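Local atomic coordinates of beta-hexosaminidase Amuc_2018 (Akkermansia muciniphila, PDB entry 6JEB), a protein that hydrolyses terminal non-reducing N-acetylhexosamine residues from N-glycans, chitobiose and related glycans. Residues D354-W366 with E457-E469. Residues are numbered along the deposited sequence; the frame is centred on the assembly and turned at random.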
loop_
_atom_site.group_PDB
_atom_site.type_symbol
_atom_site.label_atom_id
_atom_site.label_comp_id
_atom_site.label_asym_id
_atom_site.label_seq_id
_atom_site.Cartn_x
_atom_site.Cartn_y
_atom_site.Cartn_z
ATOM N N ASP A 354 -0.411 1.609 11.036
ATOM C CA ASP A 354 -0.217 0.788 12.222
ATOM C C ASP A 354 -0.160 1.628 13.495
ATOM O O ASP A 354 -0.388 1.091 14.583
ATOM C CB ASP A 354 1.030 -0.100 12.075
ATOM C CG ASP A 354 2.295 0.684 11.722
ATOM O OD1 ASP A 354 2.222 1.642 10.921
ATOM O OD2 ASP A 354 3.381 0.321 12.235
ATOM N N PHE A 355 0.117 2.929 13.383
ATOM C CA PHE A 355 0.220 3.770 14.570
ATOM C C PHE A 355 -1.176 3.995 15.153
ATOM O O PHE A 355 -2.168 3.992 14.419
ATOM C CB PHE A 355 0.841 5.127 14.217
ATOM C CG PHE A 355 2.287 5.067 13.741
ATOM C CD1 PHE A 355 2.996 3.871 13.695
ATOM C CD2 PHE A 355 2.927 6.228 13.332
ATOM C CE1 PHE A 355 4.325 3.836 13.255
ATOM C CE2 PHE A 355 4.249 6.205 12.890
ATOM C CZ PHE A 355 4.949 5.006 12.854
ATOM N N PRO A 356 -1.288 4.175 16.474
ATOM C CA PRO A 356 -2.614 4.383 17.073
ATOM C C PRO A 356 -3.243 5.679 16.577
ATOM O O PRO A 356 -2.556 6.672 16.328
ATOM C CB PRO A 356 -2.321 4.442 18.578
ATOM C CG PRO A 356 -0.882 4.882 18.668
ATOM C CD PRO A 356 -0.207 4.233 17.477
ATOM N N GLN A 357 -4.574 5.663 16.434
ATOM C CA GLN A 357 -5.280 6.828 15.908
ATOM C C GLN A 357 -5.864 7.728 16.988
ATOM O O GLN A 357 -6.226 8.871 16.687
ATOM C CB GLN A 357 -6.377 6.416 14.925
ATOM C CG GLN A 357 -7.568 5.688 15.539
ATOM C CD GLN A 357 -8.232 4.797 14.512
ATOM O OE1 GLN A 357 -8.930 5.279 13.624
ATOM N NE2 GLN A 357 -7.980 3.493 14.600
ATOM N N ILE A 358 -5.973 7.247 18.224
ATOM C CA ILE A 358 -6.426 8.056 19.348
ATOM C C ILE A 358 -5.416 7.893 20.471
ATOM O O ILE A 358 -5.026 6.766 20.800
ATOM C CB ILE A 358 -7.841 7.652 19.809
ATOM C CG1 ILE A 358 -8.859 8.003 18.718
ATOM C CG2 ILE A 358 -8.198 8.331 21.131
ATOM C CD1 ILE A 358 -10.235 7.438 18.966
ATOM N N GLN A 359 -4.979 9.013 21.039
ATOM C CA GLN A 359 -3.986 8.980 22.106
ATOM C C GLN A 359 -4.470 8.098 23.252
ATOM O O GLN A 359 -5.613 8.212 23.708
ATOM C CB GLN A 359 -3.721 10.401 22.606
ATOM C CG GLN A 359 -2.623 10.494 23.659
ATOM C CD GLN A 359 -1.254 10.129 23.112
ATOM O OE1 GLN A 359 -0.870 10.565 22.025
ATOM N NE2 GLN A 359 -0.514 9.322 23.863
ATOM N N GLY A 360 -3.596 7.207 23.710
ATOM C CA GLY A 360 -3.928 6.254 24.743
ATOM C C GLY A 360 -4.192 4.856 24.227
ATOM O O GLY A 360 -4.193 3.906 25.018
ATOM N N GLN A 361 -4.418 4.706 22.925
ATOM C CA GLN A 361 -4.518 3.378 22.349
ATOM C C GLN A 361 -3.125 2.765 22.235
ATOM O O GLN A 361 -2.109 3.467 22.275
ATOM C CB GLN A 361 -5.219 3.451 20.992
ATOM C CG GLN A 361 -6.664 3.936 21.116
ATOM C CD GLN A 361 -7.423 3.876 19.810
ATOM O OE1 GLN A 361 -6.877 4.154 18.736
ATOM N NE2 GLN A 361 -8.691 3.501 19.890
ATOM N N ARG A 362 -3.081 1.439 22.103
ATOM C CA ARG A 362 -1.812 0.720 22.219
ATOM C C ARG A 362 -0.765 1.275 21.259
ATOM O O ARG A 362 -0.994 1.369 20.047
ATOM C CB ARG A 362 -2.014 -0.780 21.985
ATOM C CG ARG A 362 -2.958 -1.457 22.982
ATOM C CD ARG A 362 -2.464 -1.365 24.419
ATOM N NE ARG A 362 -1.260 -2.158 24.646
ATOM C CZ ARG A 362 -1.260 -3.448 24.976
ATOM N NH1 ARG A 362 -2.403 -4.110 25.120
ATOM N NH2 ARG A 362 -0.110 -4.078 25.169
ATOM N N ASN A 363 0.382 1.659 21.816
ATOM C CA ASN A 363 1.495 2.168 21.030
ATOM C C ASN A 363 2.731 1.295 21.148
ATOM O O ASN A 363 3.767 1.623 20.557
ATOM C CB ASN A 363 1.803 3.633 21.387
ATOM C CG ASN A 363 2.697 3.780 22.612
ATOM O OD1 ASN A 363 2.692 2.948 23.523
ATOM N ND2 ASN A 363 3.476 4.854 22.635
ATOM N N TRP A 364 2.651 0.196 21.895
ATOM C CA TRP A 364 3.715 -0.800 21.990
ATOM C C TRP A 364 5.025 -0.207 22.499
ATOM O O TRP A 364 6.101 -0.771 22.278
ATOM C CB TRP A 364 3.858 -1.581 20.675
ATOM C CG TRP A 364 2.495 -1.992 20.197
ATOM C CD1 TRP A 364 1.788 -1.465 19.149
ATOM C CD2 TRP A 364 1.631 -2.953 20.818
ATOM N NE1 TRP A 364 0.554 -2.069 19.062
ATOM C CE2 TRP A 364 0.435 -2.985 20.074
ATOM C CE3 TRP A 364 1.763 -3.804 21.921
ATOM C CZ2 TRP A 364 -0.625 -3.832 20.401
ATOM C CZ3 TRP A 364 0.714 -4.650 22.234
ATOM C CH2 TRP A 364 -0.464 -4.656 21.480
ATOM N N GLY A 365 4.931 0.921 23.200
ATOM C CA GLY A 365 6.070 1.560 23.817
ATOM C C GLY A 365 6.848 2.508 22.934
ATOM O O GLY A 365 7.876 3.034 23.382
ATOM N N TRP A 366 6.403 2.758 21.701
ATOM C CA TRP A 366 7.201 3.608 20.822
ATOM C C TRP A 366 6.400 4.410 19.799
ATOM O O TRP A 366 6.866 5.464 19.359
ATOM C CB TRP A 366 8.280 2.788 20.110
ATOM C CG TRP A 366 7.730 1.789 19.141
ATOM C CD1 TRP A 366 7.342 0.509 19.414
ATOM C CD2 TRP A 366 7.509 1.985 17.739
ATOM N NE1 TRP A 366 6.889 -0.104 18.271
ATOM C CE2 TRP A 366 6.981 0.781 17.228
ATOM C CE3 TRP A 366 7.702 3.063 16.866
ATOM C CZ2 TRP A 366 6.648 0.622 15.883
ATOM C CZ3 TRP A 366 7.366 2.904 15.529
ATOM C CH2 TRP A 366 6.846 1.693 15.052
ATOM N N GLU A 457 -16.871 3.802 13.631
ATOM C CA GLU A 457 -16.797 4.667 14.802
ATOM C C GLU A 457 -15.526 4.377 15.588
ATOM O O GLU A 457 -15.148 3.218 15.784
ATOM C CB GLU A 457 -18.011 4.453 15.706
ATOM C CG GLU A 457 -17.970 5.322 16.957
ATOM C CD GLU A 457 -19.213 5.194 17.819
ATOM O OE1 GLU A 457 -19.589 4.058 18.173
ATOM O OE2 GLU A 457 -19.815 6.237 18.145
ATOM N N ARG A 458 -14.859 5.441 16.036
ATOM C CA ARG A 458 -13.592 5.319 16.751
ATOM C C ARG A 458 -13.669 6.060 18.076
ATOM O O ARG A 458 -13.942 7.265 18.107
ATOM C CB ARG A 458 -12.435 5.862 15.909
ATOM C CG ARG A 458 -12.257 5.124 14.601
ATOM C CD ARG A 458 -11.867 3.673 14.836
ATOM N NE ARG A 458 -11.769 2.911 13.592
ATOM C CZ ARG A 458 -12.629 1.974 13.191
ATOM N NH1 ARG A 458 -13.690 1.648 13.924
ATOM N NH2 ARG A 458 -12.418 1.342 12.045
ATOM N N THR A 459 -13.436 5.331 19.166
ATOM C CA THR A 459 -13.236 5.895 20.487
ATOM C C THR A 459 -11.983 5.243 21.048
ATOM O O THR A 459 -11.523 4.215 20.541
ATOM C CB THR A 459 -14.420 5.576 21.406
ATOM O OG1 THR A 459 -14.471 4.160 21.623
ATOM C CG2 THR A 459 -15.734 6.036 20.775
ATOM N N GLN A 460 -11.419 5.846 22.094
ATOM C CA GLN A 460 -10.203 5.280 22.667
ATOM C C GLN A 460 -10.408 3.823 23.071
ATOM O O GLN A 460 -9.544 2.973 22.823
ATOM C CB GLN A 460 -9.739 6.117 23.857
ATOM C CG GLN A 460 -8.408 5.655 24.443
ATOM C CD GLN A 460 -8.025 6.424 25.680
ATOM O OE1 GLN A 460 -8.340 7.605 25.812
ATOM N NE2 GLN A 460 -7.338 5.757 26.597
ATOM N N GLY A 461 -11.562 3.510 23.659
ATOM C CA GLY A 461 -11.800 2.190 24.202
ATOM C C GLY A 461 -12.404 1.157 23.277
ATOM O O GLY A 461 -12.521 -0.003 23.686
ATOM N N ASN A 462 -12.803 1.508 22.054
ATOM C CA ASN A 462 -13.476 0.526 21.205
ATOM C C ASN A 462 -12.543 -0.211 20.246
ATOM O O ASN A 462 -13.025 -0.975 19.402
ATOM C CB ASN A 462 -14.726 1.100 20.512
ATOM C CG ASN A 462 -14.415 1.925 19.273
ATOM O OD1 ASN A 462 -13.289 2.363 19.049
ATOM N ND2 ASN A 462 -15.445 2.152 18.458
ATOM N N GLU A 463 -11.228 -0.030 20.371
ATOM C CA GLU A 463 -10.314 -0.889 19.634
ATOM C C GLU A 463 -10.450 -2.325 20.142
ATOM O O GLU A 463 -10.543 -2.545 21.357
ATOM C CB GLU A 463 -8.864 -0.429 19.794
ATOM C CG GLU A 463 -7.895 -1.279 18.968
ATOM C CD GLU A 463 -6.621 -0.553 18.582
ATOM O OE1 GLU A 463 -6.148 0.315 19.355
ATOM O OE2 GLU A 463 -6.091 -0.843 17.485
ATOM N N PRO A 464 -10.494 -3.313 19.246
ATOM C CA PRO A 464 -10.562 -4.710 19.696
ATOM C C PRO A 464 -9.400 -5.045 20.622
ATOM O O PRO A 464 -8.298 -4.510 20.494
ATOM C CB PRO A 464 -10.486 -5.508 18.389
ATOM C CG PRO A 464 -11.044 -4.576 17.349
ATOM C CD PRO A 464 -10.605 -3.194 17.781
ATOM N N ALA A 465 -9.669 -5.929 21.576
ATOM C CA ALA A 465 -8.671 -6.277 22.576
ATOM C C ALA A 465 -7.481 -6.990 21.943
ATOM O O ALA A 465 -7.615 -7.706 20.948
ATOM C CB ALA A 465 -9.294 -7.193 23.625
ATOM N N PHE A 466 -6.309 -6.796 22.547
ATOM C CA PHE A 466 -5.087 -7.493 22.173
ATOM C C PHE A 466 -4.729 -8.504 23.253
ATOM O O PHE A 466 -5.097 -8.347 24.420
ATOM C CB PHE A 466 -3.912 -6.522 22.022
ATOM C CG PHE A 466 -4.093 -5.509 20.934
ATOM C CD1 PHE A 466 -3.757 -5.818 19.627
ATOM C CD2 PHE A 466 -4.584 -4.242 21.216
ATOM C CE1 PHE A 466 -3.916 -4.884 18.613
ATOM C CE2 PHE A 466 -4.743 -3.303 20.207
ATOM C CZ PHE A 466 -4.411 -3.624 18.903
ATOM N N ARG A 467 -3.992 -9.539 22.862
ATOM C CA ARG A 467 -3.571 -10.551 23.820
ATOM C C ARG A 467 -2.221 -10.248 24.456
ATOM O O ARG A 467 -1.852 -10.907 25.436
ATOM C CB ARG A 467 -3.521 -11.934 23.163
ATOM C CG ARG A 467 -2.230 -12.210 22.409
ATOM C CD ARG A 467 -2.173 -13.649 21.905
ATOM N NE ARG A 467 -3.235 -13.935 20.947
ATOM C CZ ARG A 467 -3.056 -14.013 19.632
ATOM N NH1 ARG A 467 -1.848 -13.838 19.114
ATOM N NH2 ARG A 467 -4.085 -14.272 18.837
ATOM N N TRP A 468 -1.479 -9.276 23.937
ATOM C CA TRP A 468 -0.122 -9.010 24.386
ATOM C C TRP A 468 -0.107 -7.908 25.435
ATOM O O TRP A 468 -0.825 -6.912 25.312
ATOM C CB TRP A 468 0.756 -8.587 23.209
ATOM C CG TRP A 468 0.697 -9.527 22.051
ATOM C CD1 TRP A 468 1.121 -10.826 22.024
ATOM C CD2 TRP A 468 0.200 -9.239 20.740
ATOM N NE1 TRP A 468 0.900 -11.367 20.784
ATOM C CE2 TRP A 468 0.341 -10.413 19.974
ATOM C CE3 TRP A 468 -0.356 -8.102 20.140
ATOM C CZ2 TRP A 468 -0.045 -10.485 18.635
ATOM C CZ3 TRP A 468 -0.742 -8.176 18.819
ATOM C CH2 TRP A 468 -0.581 -9.358 18.076
ATOM N N GLU A 469 0.720 -8.098 26.460
ATOM C CA GLU A 469 1.012 -7.065 27.458
ATOM C C GLU A 469 -0.234 -6.390 28.032
ATOM O O GLU A 469 -0.169 -5.270 28.544
ATOM C CB GLU A 469 1.972 -6.029 26.867
ATOM C CG GLU A 469 3.296 -6.633 26.413
ATOM C CD GLU A 469 3.703 -6.202 25.014
ATOM O OE1 GLU A 469 3.807 -4.980 24.775
ATOM O OE2 GLU A 469 3.919 -7.088 24.154
HETATM O O HOH W 1 -5.822 0.176 22.020
HETATM O O HOH W 2 2.566 -2.518 25.337
#
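R362 and W364 meet the last residues of the chain. The R362 guanidinium grips the backbone O of W468 end-on, near its plane, with NH2 2.9 Å and NH1 3.2 Å from that O. CG of R362, anti to its carbonyl carbon (chi1 -61°), lies against CD2 of F466 at 3.7 Å. Bends at chi2 and chi3 then turn the guanidinium to the W468 carbonyl. A water links R362 NH2 to OE1 of E469, whose other oxygen is salt-bridged to R403. W364 CH2 sits over one face of this guanidinium.

W364 also points its six-membered ring edge-on at the face of F466, a T-shaped pair with planes at 88°. The edge of W468 meets the W364 face in an offset edge-to-face pair. This aromatic cluster joins the C-terminal tail to a loop of the family 20 catalytic TIM barrel that carries substrate-binding D354.

Q361 NE2 donates to Q460 O at 3.1 Å and also bonds Y412 OH. Q361 OE1 accepts from I358 N across a type II turn. A leucine here would probably leave Q460 O and Y412 OH without this donor and I358 N without its side-chain acceptor. I358 CD1 packs on T459 C at 3.5 Å.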